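Local coordinates for CDC48 domain-containing protein (Pyrococcus horikoshii, PDB 4UZR) that is of unknown function but assembles into a dodecamer containing a 12-bladed beta-propeller, and may bind ATP, at residues D17-I22 against T64-V69; K47-Q52 against P72-E77; V94-E99 against N121-R126; E101-I104 against E110-Y113; N127-I132 against L138-T143. All coordinates share one frame; numbering follows the deposited sequence.

Interaction 1 (D17-I22 against T64-V69); sequences DFVDVI and TKITLV
The first turn of helix 18-26 lies against strand 65-69, with Val19 nearest to Ile66 at a CA-CA separation of 7.6 Å, a spacing set by side chains packed between a helix and a sheet. Val19 sends one methyl across. Its first torsion (chi1 47°) puts CG2 anti to the backbone N, and this carbon settles alongside the branched Ile66 side chain, 4.0 Å from Ile66 CD1 and 4.1 Å from Ile66 CG2. The two side chains lie alongside each other, pointing opposite ways, with the valine methyl beside the isoleucine branches. One residue earlier, the Phe18 ring swings toward the strand, and its far carbon CZ comes within 4.3 Å of Leu68 CD1. The alternation of the strand does the rest: Ile66 and Leu68 face the helix, while Thr67 between them points away. A helix packed on a sheet like this is consistent with the Cdc48 domain 2-like family and with the beta-clam of this protein. Strand 65-69 runs parallel to strand 3-8 and bonds to it through Lys65, Thr67 and Val69. Along its other edge, Thr67 and Leu68 pair antiparallel with a strand of a neighbouring subunit, which carries the sheet across the interface. Phe18 also packs on Ile41 of its own chain and on Leu14 of that same subunit.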
# COMPACT_ATOMS: atom_id res chain seq x y z
N ASP A 17 -33.48 -31.59 -15.32
CA ASP A 17 -33.45 -33.02 -15.03
C ASP A 17 -32.15 -33.72 -15.44
O ASP A 17 -32.11 -34.95 -15.53
CB ASP A 17 -34.65 -33.72 -15.66
CG ASP A 17 -34.72 -33.52 -17.16
OD1 ASP A 17 -34.18 -32.49 -17.65
OD2 ASP A 17 -35.30 -34.37 -17.86
N PHE A 18 -31.09 -32.94 -15.69
CA PHE A 18 -29.80 -33.49 -16.11
C PHE A 18 -29.20 -34.46 -15.08
O PHE A 18 -28.45 -35.39 -15.43
CB PHE A 18 -28.80 -32.36 -16.40
CG PHE A 18 -28.24 -31.71 -15.17
CD1 PHE A 18 -28.97 -30.78 -14.46
CD2 PHE A 18 -26.96 -32.03 -14.72
CE1 PHE A 18 -28.45 -30.17 -13.33
CE2 PHE A 18 -26.43 -31.43 -13.59
CZ PHE A 18 -27.18 -30.50 -12.89
N VAL A 19 -29.53 -34.22 -13.82
CA VAL A 19 -29.04 -35.02 -12.70
C VAL A 19 -29.37 -36.50 -12.88
O VAL A 19 -28.57 -37.37 -12.53
CB VAL A 19 -29.58 -34.47 -11.35
CG1 VAL A 19 -31.08 -34.22 -11.43
CG2 VAL A 19 -29.24 -35.42 -10.21
N ASP A 20 -30.54 -36.79 -13.44
CA ASP A 20 -30.94 -38.16 -13.75
C ASP A 20 -29.97 -38.84 -14.72
O ASP A 20 -29.53 -39.97 -14.50
CB ASP A 20 -32.36 -38.18 -14.30
CG ASP A 20 -33.35 -37.51 -13.37
OD1 ASP A 20 -32.96 -37.22 -12.22
OD2 ASP A 20 -34.51 -37.30 -13.77
N VAL A 21 -29.66 -38.14 -15.81
CA VAL A 21 -28.70 -38.62 -16.81
C VAL A 21 -27.34 -38.87 -16.16
O VAL A 21 -26.71 -39.91 -16.40
CB VAL A 21 -28.55 -37.60 -17.96
CG1 VAL A 21 -27.52 -38.09 -18.96
CG2 VAL A 21 -29.89 -37.37 -18.64
N ILE A 22 -26.91 -37.93 -15.33
CA ILE A 22 -25.65 -38.08 -14.59
C ILE A 22 -25.67 -39.35 -13.74
O ILE A 22 -24.69 -40.10 -13.68
CB ILE A 22 -25.35 -36.86 -13.70
CG1 ILE A 22 -25.07 -35.63 -14.57
CG2 ILE A 22 -24.16 -37.13 -12.79
CD1 ILE A 22 -24.54 -34.44 -13.79
N THR A 64 -27.39 -41.69 -3.03
CA THR A 64 -26.39 -40.63 -3.05
C THR A 64 -27.04 -39.28 -3.35
O THR A 64 -27.70 -39.10 -4.37
CB THR A 64 -25.31 -40.92 -4.10
OG1 THR A 64 -24.61 -42.12 -3.74
CG2 THR A 64 -24.32 -39.77 -4.17
N LYS A 65 -26.84 -38.32 -2.45
CA LYS A 65 -27.39 -36.98 -2.64
C LYS A 65 -26.53 -36.18 -3.60
O LYS A 65 -25.32 -36.09 -3.43
CB LYS A 65 -27.51 -36.25 -1.29
CG LYS A 65 -28.50 -36.89 -0.34
CD LYS A 65 -28.54 -36.18 1.00
CE LYS A 65 -29.61 -36.76 1.90
NZ LYS A 65 -29.74 -36.01 3.18
N ILE A 66 -27.17 -35.59 -4.61
CA ILE A 66 -26.45 -34.79 -5.60
C ILE A 66 -26.89 -33.33 -5.59
O ILE A 66 -28.08 -33.02 -5.67
CB ILE A 66 -26.62 -35.36 -7.02
CG1 ILE A 66 -26.15 -36.82 -7.08
CG2 ILE A 66 -25.86 -34.52 -8.03
CD1 ILE A 66 -26.29 -37.45 -8.44
N THR A 67 -25.92 -32.43 -5.48
CA THR A 67 -26.17 -31.00 -5.37
C THR A 67 -25.47 -30.23 -6.49
O THR A 67 -24.30 -30.49 -6.78
CB THR A 67 -25.70 -30.46 -4.00
OG1 THR A 67 -26.46 -31.08 -2.95
CG2 THR A 67 -25.89 -28.95 -3.92
N LEU A 68 -26.18 -29.30 -7.11
CA LEU A 68 -25.57 -28.42 -8.10
C LEU A 68 -24.94 -27.21 -7.42
O LEU A 68 -25.59 -26.50 -6.66
CB LEU A 68 -26.59 -27.97 -9.15
CG LEU A 68 -26.14 -26.90 -10.14
CD1 LEU A 68 -24.94 -27.34 -10.96
CD2 LEU A 68 -27.30 -26.51 -11.05
N VAL A 69 -23.66 -27.00 -7.69
CA VAL A 69 -22.88 -25.91 -7.11
C VAL A 69 -22.53 -24.89 -8.20
O VAL A 69 -22.22 -25.26 -9.33
CB VAL A 69 -21.60 -26.44 -6.41
CG1 VAL A 69 -20.60 -25.33 -6.16
CG2 VAL A 69 -21.97 -27.14 -5.10

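Interaction 2 (K47-Q52 against P72-E77); sequences KFKVVQ and PVDVLE
Lys49 comes up to Asp74 because its CG is anti to the backbone N (chi1 -177°) and the chain stays extended until it bends at the last torsion (chi4 87°). Val51 likewise has CG1 anti to its N (chi1 178°), which directs that methyl at the Val73 carbonyl, 3.3 Å from CG1 to Val73 O. The lysine crosses the aspartate side chain at about a right angle, and the closest approach is made by a methylene: Lys49 CE is 3.5 Å from Asp74 OD1. The ammonium itself turns off, with Lys49 NZ 4.6 Å from Asp74 OD1, too far for a salt bridge, and gives a weak hydrogen bond to Gly34 O. Where the two segments come nearest, at Val51 and Asp74, strand 44-54 turns a corner: Val51 and Gln52 both face Lys5 of strand 3-8, a classic beta bulge. The turn sets Val51 against the start of strand 74-79, and Val75 CG2 lies 4.5 Å from Val51 O. Beyond this point, Asp74 to Glu77 form an antiparallel ladder with a strand of a neighbouring subunit, whose Tyr113 packs on both Gln52 and Val75.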
# COMPACT_ATOMS: atom_id res chain seq x y z
N LYS A 47 -18.53 -31.38 -19.29
CA LYS A 47 -17.64 -31.83 -18.22
C LYS A 47 -18.07 -31.27 -16.87
O LYS A 47 -18.43 -30.10 -16.77
CB LYS A 47 -16.19 -31.45 -18.52
N PHE A 48 -18.03 -32.11 -15.84
CA PHE A 48 -18.44 -31.70 -14.50
C PHE A 48 -17.32 -31.96 -13.50
O PHE A 48 -16.77 -33.06 -13.44
CB PHE A 48 -19.69 -32.47 -14.07
CG PHE A 48 -20.94 -32.06 -14.78
CD1 PHE A 48 -21.23 -32.55 -16.05
CD2 PHE A 48 -21.82 -31.17 -14.20
CE1 PHE A 48 -22.39 -32.17 -16.71
CE2 PHE A 48 -22.98 -30.78 -14.85
CZ PHE A 48 -23.26 -31.29 -16.11
N LYS A 49 -16.98 -30.94 -12.72
CA LYS A 49 -15.98 -31.10 -11.67
C LYS A 49 -16.66 -31.49 -10.37
O LYS A 49 -17.68 -30.92 -10.00
CB LYS A 49 -15.17 -29.82 -11.47
CG LYS A 49 -14.05 -29.96 -10.44
CD LYS A 49 -13.00 -28.87 -10.61
CE LYS A 49 -11.89 -29.00 -9.56
NZ LYS A 49 -10.81 -29.93 -10.00
N VAL A 50 -16.10 -32.49 -9.69
CA VAL A 50 -16.62 -32.88 -8.39
C VAL A 50 -16.07 -31.92 -7.34
O VAL A 50 -14.98 -32.14 -6.80
CB VAL A 50 -16.24 -34.32 -8.04
CG1 VAL A 50 -16.89 -34.74 -6.72
CG2 VAL A 50 -16.65 -35.26 -9.16
N VAL A 51 -16.82 -30.86 -7.07
CA VAL A 51 -16.43 -29.84 -6.11
C VAL A 51 -16.17 -30.49 -4.76
O VAL A 51 -15.18 -30.17 -4.09
CB VAL A 51 -17.51 -28.75 -5.96
CG1 VAL A 51 -17.09 -27.73 -4.92
CG2 VAL A 51 -17.76 -28.08 -7.29
N GLN A 52 -17.05 -31.40 -4.36
CA GLN A 52 -16.82 -32.15 -3.13
C GLN A 52 -17.51 -33.50 -3.14
O GLN A 52 -18.63 -33.64 -3.61
CB GLN A 52 -17.24 -31.34 -1.90
CG GLN A 52 -16.85 -31.98 -0.58
CD GLN A 52 -17.27 -31.17 0.63
OE1 GLN A 52 -18.30 -30.49 0.60
NE2 GLN A 52 -16.49 -31.23 1.70
N PRO A 72 -17.02 -21.33 -7.48
CA PRO A 72 -15.82 -22.08 -7.86
C PRO A 72 -14.92 -22.48 -6.68
O PRO A 72 -13.71 -22.27 -6.76
CB PRO A 72 -15.07 -21.12 -8.79
CG PRO A 72 -15.64 -19.75 -8.51
CD PRO A 72 -16.78 -19.87 -7.55
N VAL A 73 -15.50 -23.00 -5.62
CA VAL A 73 -14.75 -23.47 -4.45
C VAL A 73 -13.96 -24.76 -4.71
O VAL A 73 -14.48 -25.70 -5.31
CB VAL A 73 -15.69 -23.65 -3.24
CG1 VAL A 73 -15.06 -24.54 -2.18
CG2 VAL A 73 -16.08 -22.30 -2.66
N ASP A 74 -12.71 -24.79 -4.26
CA ASP A 74 -11.89 -26.01 -4.30
C ASP A 74 -11.45 -26.45 -2.91
O ASP A 74 -11.13 -25.62 -2.05
CB ASP A 74 -10.65 -25.81 -5.17
CG ASP A 74 -10.92 -26.08 -6.64
OD1 ASP A 74 -11.95 -26.72 -6.95
OD2 ASP A 74 -10.09 -25.67 -7.48
N VAL A 75 -11.44 -27.76 -2.68
CA VAL A 75 -11.04 -28.32 -1.40
C VAL A 75 -9.84 -29.25 -1.55
O VAL A 75 -9.92 -30.28 -2.22
CB VAL A 75 -12.19 -29.10 -0.73
CG1 VAL A 75 -11.72 -29.72 0.58
CG2 VAL A 75 -13.38 -28.19 -0.51
N LEU A 76 -8.74 -28.88 -0.91
CA LEU A 76 -7.50 -29.65 -0.98
C LEU A 76 -7.15 -30.19 0.40
O LEU A 76 -7.43 -29.55 1.41
CB LEU A 76 -6.36 -28.78 -1.51
CG LEU A 76 -6.58 -28.14 -2.89
CD1 LEU A 76 -5.45 -27.18 -3.23
CD2 LEU A 76 -6.72 -29.21 -3.96
N GLU A 77 -6.56 -31.38 0.44
CA GLU A 77 -6.23 -32.03 1.70
C GLU A 77 -4.83 -32.64 1.70
O GLU A 77 -4.35 -33.12 0.68
CB GLU A 77 -7.26 -33.12 2.04
CG GLU A 77 -8.69 -32.63 2.18
CD GLU A 77 -9.63 -33.73 2.63
OE1 GLU A 77 -9.28 -34.92 2.48
OE2 GLU A 77 -10.72 -33.40 3.15

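Interaction 3 (V94-E99 against N121-R126)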
# COMPACT_ATOMS: atom_id res chain seq x y z
N VAL A 94 3.05 -23.30 6.55
CA VAL A 94 4.11 -23.98 7.29
C VAL A 94 3.52 -24.85 8.39
O VAL A 94 2.76 -24.38 9.23
CB VAL A 94 5.11 -22.97 7.90
CG1 VAL A 94 6.18 -23.70 8.70
CG2 VAL A 94 5.74 -22.12 6.81
N VAL A 95 3.88 -26.14 8.37
CA VAL A 95 3.34 -27.12 9.31
C VAL A 95 4.44 -27.71 10.18
O VAL A 95 5.51 -28.07 9.69
CB VAL A 95 2.63 -28.27 8.57
CG1 VAL A 95 2.05 -29.28 9.55
CG2 VAL A 95 1.55 -27.72 7.65
N ILE A 96 4.17 -27.80 11.48
CA ILE A 96 5.10 -28.41 12.43
C ILE A 96 4.40 -29.58 13.12
O ILE A 96 3.29 -29.41 13.63
CB ILE A 96 5.56 -27.40 13.49
CG1 ILE A 96 6.02 -26.10 12.82
CG2 ILE A 96 6.66 -27.98 14.35
CD1 ILE A 96 6.13 -24.93 13.78
N THR A 97 5.03 -30.75 13.14
CA THR A 97 4.40 -31.94 13.70
C THR A 97 4.85 -32.23 15.13
O THR A 97 5.69 -31.52 15.69
CB THR A 97 4.66 -33.20 12.85
OG1 THR A 97 5.99 -33.68 13.11
CG2 THR A 97 4.49 -32.90 11.37
N GLU A 98 4.28 -33.28 15.71
CA GLU A 98 4.56 -33.66 17.09
C GLU A 98 6.01 -34.07 17.29
O GLU A 98 6.62 -33.78 18.32
CB GLU A 98 3.64 -34.82 17.51
CG GLU A 98 2.15 -34.48 17.58
CD GLU A 98 1.85 -33.17 18.28
OE1 GLU A 98 2.47 -32.87 19.32
OE2 GLU A 98 0.98 -32.43 17.77
N GLU A 99 6.58 -34.75 16.29
CA GLU A 99 7.96 -35.22 16.38
C GLU A 99 8.94 -34.26 15.71
O GLU A 99 9.96 -34.68 15.17
CB GLU A 99 8.10 -36.63 15.79
CG GLU A 99 7.70 -36.77 14.33
CD GLU A 99 7.81 -38.20 13.85
OE1 GLU A 99 8.84 -38.85 14.14
OE2 GLU A 99 6.87 -38.68 13.18
N ASN A 121 13.29 -25.36 18.85
CA ASN A 121 12.89 -24.26 19.71
C ASN A 121 11.76 -23.45 19.08
O ASN A 121 10.64 -23.44 19.58
CB ASN A 121 14.09 -23.36 20.01
CG ASN A 121 15.01 -23.95 21.06
OD1 ASN A 121 14.63 -24.86 21.80
ND2 ASN A 121 16.24 -23.45 21.12
N LYS A 122 12.06 -22.77 17.98
CA LYS A 122 11.09 -21.89 17.34
C LYS A 122 11.10 -21.98 15.82
O LYS A 122 12.08 -22.42 15.22
CB LYS A 122 11.32 -20.44 17.78
CG LYS A 122 11.01 -20.16 19.24
CD LYS A 122 11.23 -18.69 19.59
CE LYS A 122 10.89 -18.41 21.05
NZ LYS A 122 11.08 -16.98 21.41
N VAL A 123 9.99 -21.57 15.20
CA VAL A 123 9.90 -21.47 13.75
C VAL A 123 9.30 -20.12 13.36
O VAL A 123 8.19 -19.78 13.75
CB VAL A 123 9.07 -22.61 13.14
CG1 VAL A 123 8.86 -22.39 11.65
CG2 VAL A 123 9.74 -23.96 13.38
N LEU A 124 10.06 -19.34 12.59
CA LEU A 124 9.65 -18.00 12.18
C LEU A 124 9.36 -17.96 10.68
O LEU A 124 10.03 -18.63 9.90
CB LEU A 124 10.74 -16.99 12.52
CG LEU A 124 11.14 -16.86 14.00
CD1 LEU A 124 12.26 -15.86 14.16
CD2 LEU A 124 9.94 -16.46 14.84
N VAL A 125 8.36 -17.19 10.29
CA VAL A 125 7.99 -17.07 8.89
C VAL A 125 7.76 -15.61 8.50
O VAL A 125 7.04 -14.89 9.18
CB VAL A 125 6.70 -17.87 8.56
CG1 VAL A 125 6.36 -17.76 7.09
CG2 VAL A 125 6.86 -19.33 8.96
N ARG A 126 8.38 -15.19 7.40
CA ARG A 126 8.17 -13.86 6.84
C ARG A 126 8.46 -13.84 5.34
O ARG A 126 9.59 -14.06 4.92
CB ARG A 126 9.04 -12.81 7.55
CG ARG A 126 8.96 -11.43 6.90
CD ARG A 126 9.82 -10.41 7.62
NE ARG A 126 9.08 -9.19 7.92
CZ ARG A 126 9.00 -8.15 7.09
NH1 ARG A 126 9.61 -8.18 5.92
NH2 ARG A 126 8.30 -7.07 7.44
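Val94 and Val125 meet methyl to methyl, their side chains reaching toward each other tip to tip with Val94 CG2 3.7 Å from Val125 CG2. A second tip-to-tip pair lies two residues along, where Ile96 CD1 sits 3.8 Å from Val123 CG2 and just as close to Val123 CB. Ile96 gets there with CG1 anti to the carbonyl carbon (chi1 -49°) and its chain extended to the terminal methyl. Between these pairs, Val94 also touches Val123 at a slant, CG1 to CG1 4.2 Å. The backbones behind these side chains run antiparallel at 173° with their axes 9.5 Å apart, the spacing of two sheets facing each other and far too wide for strand pairing. Each strand is held in its own sheet: Val94 and Ile96 bond through the backbone to strand 83-89, and Leu124 bonds to Val131 of strand 129-133. Further out, Val125 also packs on Ile87, and Ile96 on Leu120, while Leu124, at the back of its strand, packs on Leu88 of a neighbouring subunit. Two antiparallel sheets stacked this way, in a chain that contributes to a 12-bladed propeller, are consistent with consecutive blades. Because only branched aliphatic carbons meet here, these two segments are joined by van der Waals packing alone, which would depend on shape fit more than on direction.

Interaction 4 (E101-I104 against E110-Y113); sequences EVLI and EELY
Ile104 and Tyr113 form an antiparallel hydrogen-bonded pair, and the close-fitting part of the contact is centred on them. Ile104 N gives to Tyr113 O at 2.9 Å in a nearly straight bond (165°), though the donor is tilted out of the carbonyl plane. In return Ile104 O takes two donors, Tyr113 N at 3.0 Å on a lone pair and Leu112 N, both lying in its carbonyl plane. Leu112 and Tyr113 thus face one residue, a classic beta bulge in the hairpin of strands 101-106 and 111-116. The Tyr113 ring, its CG anti to the backbone N (chi1 177°), lies at a slant to the Ile104 side chain with CD2 4.1 Å from Ile104 CD1, and Ile141 closes over both. Toward Glu111 the fit is looser: Leu103 CD2 stands 4.0 Å from Glu111 OE1, a mere brush; the carboxylate forms its salt bridge with Arg114 through OE2. Glu110 lies at the partly exposed margin, where it meets Pro72 of a neighbouring subunit. Two N-H groups appear to converge on Ile104 O, which is consistent with the extra N-H of the bulge being bonded, though the Leu112 N distance of 2.6 Å to Ile104 O is doubtfully short at this resolution.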
# COMPACT_ATOMS: atom_id res chain seq x y z
N GLU A 101 8.82 -32.36 12.96
CA GLU A 101 8.95 -32.36 11.51
C GLU A 101 8.39 -31.05 10.98
O GLU A 101 7.33 -30.61 11.42
CB GLU A 101 8.17 -33.53 10.92
CG GLU A 101 8.86 -34.31 9.83
CD GLU A 101 8.15 -35.61 9.52
OE1 GLU A 101 7.77 -36.32 10.48
OE2 GLU A 101 7.96 -35.93 8.33
N VAL A 102 9.09 -30.43 10.04
CA VAL A 102 8.62 -29.19 9.43
C VAL A 102 8.36 -29.39 7.94
O VAL A 102 9.24 -29.84 7.20
CB VAL A 102 9.63 -28.05 9.62
CG1 VAL A 102 9.13 -26.78 8.93
CG2 VAL A 102 9.85 -27.79 11.11
N LEU A 103 7.15 -29.07 7.51
CA LEU A 103 6.76 -29.19 6.11
C LEU A 103 6.27 -27.85 5.57
O LEU A 103 5.48 -27.16 6.21
CB LEU A 103 5.67 -30.25 5.96
CG LEU A 103 6.07 -31.67 6.34
CD1 LEU A 103 5.52 -32.04 7.71
CD2 LEU A 103 5.59 -32.65 5.28
N ILE A 104 6.74 -27.49 4.38
CA ILE A 104 6.39 -26.22 3.77
C ILE A 104 5.66 -26.42 2.44
O ILE A 104 6.17 -27.09 1.53
CB ILE A 104 7.64 -25.34 3.55
CG1 ILE A 104 8.34 -25.08 4.88
CG2 ILE A 104 7.25 -24.03 2.89
CD1 ILE A 104 9.69 -24.42 4.74
N GLU A 110 0.92 -27.69 -2.64
CA GLU A 110 2.00 -28.48 -3.22
C GLU A 110 3.19 -28.43 -2.27
O GLU A 110 3.56 -27.36 -1.79
CB GLU A 110 2.41 -27.93 -4.58
CG GLU A 110 1.84 -28.69 -5.77
CD GLU A 110 1.86 -27.88 -7.05
OE1 GLU A 110 2.12 -26.66 -6.98
OE2 GLU A 110 1.63 -28.47 -8.13
N GLU A 111 3.77 -29.59 -1.99
CA GLU A 111 4.86 -29.67 -1.03
C GLU A 111 6.12 -29.02 -1.59
O GLU A 111 6.63 -29.41 -2.64
CB GLU A 111 5.14 -31.12 -0.64
CG GLU A 111 6.25 -31.27 0.39
CD GLU A 111 6.34 -32.67 0.94
OE1 GLU A 111 5.29 -33.24 1.32
OE2 GLU A 111 7.46 -33.21 1.00
N LEU A 112 6.62 -28.01 -0.87
CA LEU A 112 7.85 -27.34 -1.25
C LEU A 112 9.02 -27.92 -0.48
O LEU A 112 10.13 -28.01 -1.00
CB LEU A 112 7.76 -25.84 -0.98
CG LEU A 112 6.72 -25.04 -1.76
CD1 LEU A 112 6.78 -23.58 -1.35
CD2 LEU A 112 6.95 -25.18 -3.25
N TYR A 113 8.77 -28.32 0.76
CA TYR A 113 9.85 -28.84 1.60
C TYR A 113 9.38 -29.78 2.71
O TYR A 113 8.27 -29.64 3.23
CB TYR A 113 10.66 -27.68 2.19
CG TYR A 113 11.77 -28.09 3.13
CD1 TYR A 113 13.00 -28.50 2.64
CD2 TYR A 113 11.59 -28.06 4.51
CE1 TYR A 113 14.02 -28.87 3.49
CE2 TYR A 113 12.60 -28.44 5.37
CZ TYR A 113 13.82 -28.84 4.86
OH TYR A 113 14.84 -29.21 5.71

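Interaction 5 (N127-I132 against L138-T143)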
# COMPACT_ATOMS: atom_id res chain seq x y z
N ASN A 127 7.42 -13.58 4.56
CA ASN A 127 7.52 -13.54 3.10
C ASN A 127 8.00 -14.87 2.49
O ASN A 127 7.27 -15.86 2.51
CB ASN A 127 8.42 -12.39 2.63
CG ASN A 127 7.90 -11.03 3.07
OD1 ASN A 127 6.70 -10.85 3.28
ND2 ASN A 127 8.81 -10.07 3.22
N ASP A 128 9.21 -14.86 1.96
CA ASP A 128 9.78 -16.03 1.30
C ASP A 128 10.68 -16.82 2.24
O ASP A 128 11.20 -17.88 1.88
CB ASP A 128 10.57 -15.61 0.06
CG ASP A 128 9.68 -15.12 -1.06
OD1 ASP A 128 8.46 -15.41 -1.03
OD2 ASP A 128 10.19 -14.44 -1.97
N LEU A 129 10.88 -16.31 3.45
CA LEU A 129 11.85 -16.89 4.37
C LEU A 129 11.22 -17.71 5.49
O LEU A 129 10.24 -17.29 6.10
CB LEU A 129 12.74 -15.79 4.97
CG LEU A 129 14.04 -15.41 4.24
CD1 LEU A 129 13.87 -15.38 2.73
CD2 LEU A 129 14.55 -14.06 4.74
N VAL A 130 11.78 -18.89 5.73
CA VAL A 130 11.40 -19.71 6.88
C VAL A 130 12.64 -19.97 7.73
O VAL A 130 13.59 -20.59 7.27
CB VAL A 130 10.77 -21.04 6.45
CG1 VAL A 130 10.44 -21.89 7.67
CG2 VAL A 130 9.53 -20.80 5.61
N VAL A 131 12.61 -19.50 8.97
CA VAL A 131 13.75 -19.65 9.88
C VAL A 131 13.45 -20.70 10.94
O VAL A 131 12.43 -20.63 11.62
CB VAL A 131 14.09 -18.31 10.56
CG1 VAL A 131 15.16 -18.51 11.62
CG2 VAL A 131 14.55 -17.30 9.52
N ILE A 132 14.34 -21.67 11.07
CA ILE A 132 14.14 -22.75 12.04
C ILE A 132 15.23 -22.74 13.10
O ILE A 132 16.42 -22.83 12.78
CB ILE A 132 14.07 -24.12 11.34
CG1 ILE A 132 12.87 -24.14 10.38
CG2 ILE A 132 13.95 -25.23 12.37
CD1 ILE A 132 12.73 -25.43 9.61
N LEU A 138 21.07 -22.90 13.37
CA LEU A 138 20.02 -22.09 12.76
C LEU A 138 19.87 -22.52 11.31
O LEU A 138 20.85 -22.56 10.57
CB LEU A 138 20.38 -20.61 12.84
CG LEU A 138 19.48 -19.57 12.15
CD1 LEU A 138 19.44 -18.30 12.97
CD2 LEU A 138 19.97 -19.26 10.74
N THR A 139 18.65 -22.84 10.90
CA THR A 139 18.41 -23.29 9.54
C THR A 139 17.56 -22.31 8.75
O THR A 139 16.43 -22.01 9.13
CB THR A 139 17.73 -24.67 9.52
OG1 THR A 139 18.52 -25.62 10.24
CG2 THR A 139 17.55 -25.15 8.09
N LEU A 140 18.10 -21.81 7.64
CA LEU A 140 17.35 -20.90 6.79
C LEU A 140 16.83 -21.59 5.53
O LEU A 140 17.60 -22.16 4.76
CB LEU A 140 18.21 -19.70 6.39
CG LEU A 140 17.63 -18.85 5.26
CD1 LEU A 140 16.36 -18.14 5.71
CD2 LEU A 140 18.65 -17.86 4.75
N ILE A 141 15.52 -21.51 5.34
CA ILE A 141 14.87 -22.08 4.17
C ILE A 141 14.29 -20.97 3.30
O ILE A 141 13.39 -20.24 3.72
CB ILE A 141 13.74 -23.04 4.58
CG1 ILE A 141 14.30 -24.25 5.31
CG2 ILE A 141 12.94 -23.47 3.36
CD1 ILE A 141 13.25 -25.09 5.98
N ARG A 142 14.83 -20.83 2.10
CA ARG A 142 14.43 -19.76 1.19
C ARG A 142 13.47 -20.26 0.11
O ARG A 142 13.84 -21.09 -0.72
CB ARG A 142 15.67 -19.11 0.56
CG ARG A 142 15.38 -18.24 -0.65
CD ARG A 142 16.51 -17.26 -0.90
NE ARG A 142 17.81 -17.91 -0.91
CZ ARG A 142 18.37 -18.46 -1.98
NH1 ARG A 142 17.73 -18.44 -3.15
NH2 ARG A 142 19.56 -19.03 -1.89
N THR A 143 12.25 -19.75 0.14
CA THR A 143 11.21 -20.14 -0.81
C THR A 143 11.29 -19.32 -2.10
O THR A 143 11.12 -19.84 -3.20
CB THR A 143 9.80 -19.95 -0.20
OG1 THR A 143 9.68 -20.76 0.98
CG2 THR A 143 8.72 -20.33 -1.19
OXT THR A 143 11.54 -18.12 -2.06
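Val130 and Ile141 make the central backbone pair, with Val130 N to Ile141 O and Ile141 N to Val130 O both at 2.9 Å. The same reciprocal pattern recurs at Ile132 and Thr139, where Thr139 N to Ile132 O is almost straight (174°). A fifth bond, Thr143 N to Asp128 O at 2.8 Å, extends the pairing to the end of the chain. These bonds join a beta hairpin whose strand axes lie 4.9 Å apart, antiparallel at 163°; with strand 122-126 it makes a three-stranded sheet. Leu138, Thr139, Leu140 and Arg142 then pair with a strand of a neighbouring subunit, which adds a further strand to the sheet, consistent with a propeller blade completed between chains. The apolar contacts fall on two faces. On one, Leu129 CG rests 3.9 Å from Leu140 CD1, the two side chains slanting across each other, and Val131 touches the same methyl. On the other, Ile132 CD1 meets Ile141 CD1 at 3.7 Å across a diagonal; each isoleucine has CG1 anti to its carbonyl carbon and an extended chain, which carries the two end methyls together. Charged groups gather toward the chain end. Asp128 OD2 stands 3.9 Å from the C-terminal oxygen Thr143 OXT, two like charges that would probably disfavour each other, while Arg142 forms a salt bridge through NH1 with Asp74 of the neighbouring subunit.

In the fold
Interactions 1 and 2 belong to the N-terminal half of the chain and touch where Phe18 and Ile22 pack on Phe48; the first is a buried aliphatic and aromatic layer, the second a partly buried junction where Lys49 and Asp74 lie near each other. Interactions 3, 4 and 5 cluster in the C-terminal half, with centres 10 to 12 Å apart. Interactions 4 and 5 are backbone-bonded hairpins in two facing sheets, and interaction 3 is the bondless packing between those sheets. Leu112 reaches across to Thr143, while Val94 meets Val130, which ties the three together. Interaction 1 lies on the other side of the chain centre, its nearest atoms at least about 22 Å from these three.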